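Local coordinates for protein CDP-glucose 4,6-dehydratase (Salmonella enterica subsp. enterica serovar Typhi, PDB 1WVG) that catalyses the NAD-dependent dehydration of CDP-D-glucose to CDP-4-dehydro-6-deoxy-D-glucose, an early step in making a dideoxy sugar for the lipopolysaccharide O-antigen, at residues V276-M279 with V280-W283. Residues are numbered along the deposited sequence; the frame is centred on the assembly and turned at random.
Sequences VDKM and VTLW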
ATOM      1  N   VAL A 276     -12.751 -18.965  27.031  1.00 18.29           N
ATOM      2  CA  VAL A 276     -13.165 -19.096  28.402  1.00 22.62           C
ATOM      3  C   VAL A 276     -14.373 -20.023  28.510  1.00 33.35           C
ATOM      4  O   VAL A 276     -14.425 -20.868  29.391  1.00 22.72           O
ATOM      5  CB  VAL A 276     -13.384 -17.753  29.050  1.00 26.03           C
ATOM      6  CG1 VAL A 276     -14.622 -17.126  28.429  1.00 25.43           C
ATOM      7  CG2 VAL A 276     -13.628 -17.996  30.537  1.00 31.11           C
ATOM      8  N   ASP A 277     -15.339 -19.901  27.592  1.00 29.55           N
ATOM      9  CA  ASP A 277     -16.504 -20.769  27.652  1.00 20.40           C
ATOM     10  C   ASP A 277     -16.109 -22.238  27.552  1.00 23.47           C
ATOM     11  O   ASP A 277     -16.582 -23.167  28.244  1.00 23.23           O
ATOM     12  CB  ASP A 277     -17.533 -20.359  26.579  1.00 21.60           C
ATOM     13  CG  ASP A 277     -18.460 -19.256  27.014  1.00 34.39           C
ATOM     14  OD1 ASP A 277     -18.505 -18.817  28.146  1.00 37.42           O
ATOM     15  OD2 ASP A 277     -19.182 -18.775  26.046  1.00 32.50           O
ATOM     16  N   LYS A 278     -15.190 -22.472  26.651  1.00 26.06           N
ATOM     17  CA  LYS A 278     -14.748 -23.841  26.446  1.00 26.65           C
ATOM     18  C   LYS A 278     -14.009 -24.424  27.670  1.00 21.68           C
ATOM     19  O   LYS A 278     -14.190 -25.589  28.116  1.00 21.62           O
ATOM     20  CB  LYS A 278     -13.924 -23.893  25.161  1.00 24.90           C
ATOM     21  CG  LYS A 278     -13.707 -25.331  24.695  1.00 42.81           C
ATOM     22  CD  LYS A 278     -14.989 -26.157  24.604  1.00 78.19           C
ATOM     23  CE  LYS A 278     -15.250 -26.743  23.221  1.00 91.08           C
ATOM     24  NZ  LYS A 278     -16.640 -26.584  22.765  1.00 94.09           N
ATOM     25  N   MET A 279     -13.130 -23.558  28.172  1.00 25.49           N
ATOM     26  CA  MET A 279     -12.317 -23.843  29.327  1.00 26.96           C
ATOM     27  C   MET A 279     -13.238 -24.199  30.518  1.00 36.78           C
ATOM     28  O   MET A 279     -13.048 -25.219  31.199  1.00 31.61           O
ATOM     29  CB  MET A 279     -11.380 -22.638  29.594  1.00 30.01           C
ATOM     30  CG  MET A 279     -10.181 -22.579  28.626  1.00 32.99           C
ATOM     31  SD  MET A 279      -9.087 -24.042  28.812  1.00 37.28           S
ATOM     32  CE  MET A 279      -8.013 -23.409  30.134  1.00 34.30           C
ATOM     33  N   VAL A 280     -14.281 -23.368  30.744  1.00 35.03           N
ATOM     34  CA  VAL A 280     -15.271 -23.592  31.807  1.00 35.92           C
ATOM     35  C   VAL A 280     -15.776 -25.029  31.705  1.00 42.44           C
ATOM     36  O   VAL A 280     -15.801 -25.847  32.636  1.00 40.72           O
ATOM     37  CB  VAL A 280     -16.442 -22.600  31.672  1.00 33.61           C
ATOM     38  CG1 VAL A 280     -17.735 -23.170  32.262  1.00 23.48           C
ATOM     39  CG2 VAL A 280     -16.100 -21.198  32.227  1.00 26.57           C
ATOM     40  N   THR A 281     -16.148 -25.338  30.485  1.00 34.10           N
ATOM     41  CA  THR A 281     -16.642 -26.639  30.166  1.00 29.94           C
ATOM     42  C   THR A 281     -15.622 -27.750  30.414  1.00 42.30           C
ATOM     43  O   THR A 281     -15.946 -28.794  30.978  1.00 35.12           O
ATOM     44  CB  THR A 281     -17.040 -26.571  28.691  1.00 39.28           C
ATOM     45  OG1 THR A 281     -18.260 -25.866  28.588  1.00 43.61           O
ATOM     46  CG2 THR A 281     -17.126 -27.973  28.105  1.00 42.60           C
ATOM     47  N   LEU A 282     -14.391 -27.519  29.951  1.00 30.69           N
ATOM     48  CA  LEU A 282     -13.322 -28.466  30.078  1.00 27.24           C
ATOM     49  C   LEU A 282     -12.987 -28.738  31.520  1.00 38.02           C
ATOM     50  O   LEU A 282     -12.691 -29.866  31.902  1.00 28.00           O
ATOM     51  CB  LEU A 282     -12.114 -27.801  29.418  1.00 26.92           C
ATOM     52  CG  LEU A 282     -12.167 -28.051  27.927  1.00 33.31           C
ATOM     53  CD1 LEU A 282     -10.865 -27.566  27.291  1.00 34.38           C
ATOM     54  CD2 LEU A 282     -12.274 -29.554  27.708  1.00 39.79           C
ATOM     55  N   TRP A 283     -12.983 -27.671  32.329  1.00 41.65           N
ATOM     56  CA  TRP A 283     -12.656 -27.784  33.749  1.00 35.02           C
ATOM     57  C   TRP A 283     -13.767 -28.465  34.498  1.00 42.39           C
ATOM     58  O   TRP A 283     -13.590 -29.514  35.101  1.00 44.62           O
ATOM     59  CB  TRP A 283     -12.427 -26.417  34.390  1.00 32.03           C
ATOM     60  CG  TRP A 283     -11.785 -26.523  35.749  1.00 44.38           C
ATOM     61  CD1 TRP A 283     -12.441 -26.522  36.941  1.00 45.14           C
ATOM     62  CD2 TRP A 283     -10.369 -26.638  36.059  1.00 49.91           C
ATOM     63  NE1 TRP A 283     -11.545 -26.619  37.969  1.00 43.25           N
ATOM     64  CE2 TRP A 283     -10.262 -26.694  37.460  1.00 51.12           C
ATOM     65  CE3 TRP A 283      -9.188 -26.704  35.294  1.00 53.94           C
ATOM     66  CZ2 TRP A 283      -9.009 -26.797  38.087  1.00 53.47           C
ATOM     67  CZ3 TRP A 283      -7.955 -26.808  35.917  1.00 57.05           C
ATOM     68  CH2 TRP A 283      -7.865 -26.857  37.307  1.00 56.84           C
TER
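V280 holds CG1 anti to its backbone N (chi1 153°), which leaves CG2 beside that N and lays this methyl over the preceding turn. V280 CG2 comes to 3.3 Å from V276 O and 4.4 Å from V276 CG2. L282 sets CG opposite its own carbonyl carbon (chi1 -84°). The branch therefore leans back over the backbone of K278, with L282 CG 3.2 Å from K278 O. The sulfur of M279 passes alongside the same leucine, with M279 SD 4.2 Å from L282 CD1. T281 turns its hydroxyl back toward the preceding turn, and T281 OG1 lies 3.2 Å from D277 O.

Four backbone hydrogen bonds join the two turns, each from residue i+4 back to residue i. V280 N bonds to V276 O at 2.8 Å, and T281 N, L282 N and W283 N bond in the same way to the carbonyl oxygens of D277, K278 and M279.

The side chains fan out to different neighbours. K278, M279 and L282 touch L326 of helix 322-337, M279 also meets I208 and I211 of helix 207-216, and V280 and W283 pack against F215. V276 and V280 touch W289, whose NE1 is hydrogen-bonded to D277 OD1, while K334 makes a cation-pi contact with the W283 ring and a hydrogen bond to W283 O.

The side chain of V276 lies about 8 Å from the bound CDP-xylose, so these turns belong to the CDP-sugar side of the enzyme. The helix packs on two other helices and on strand 289-291. The arrangement is the regular i to i+4 ladder of an alpha helix, here the last two turns of helix 272-283 in a Rossmann-fold dehydratase.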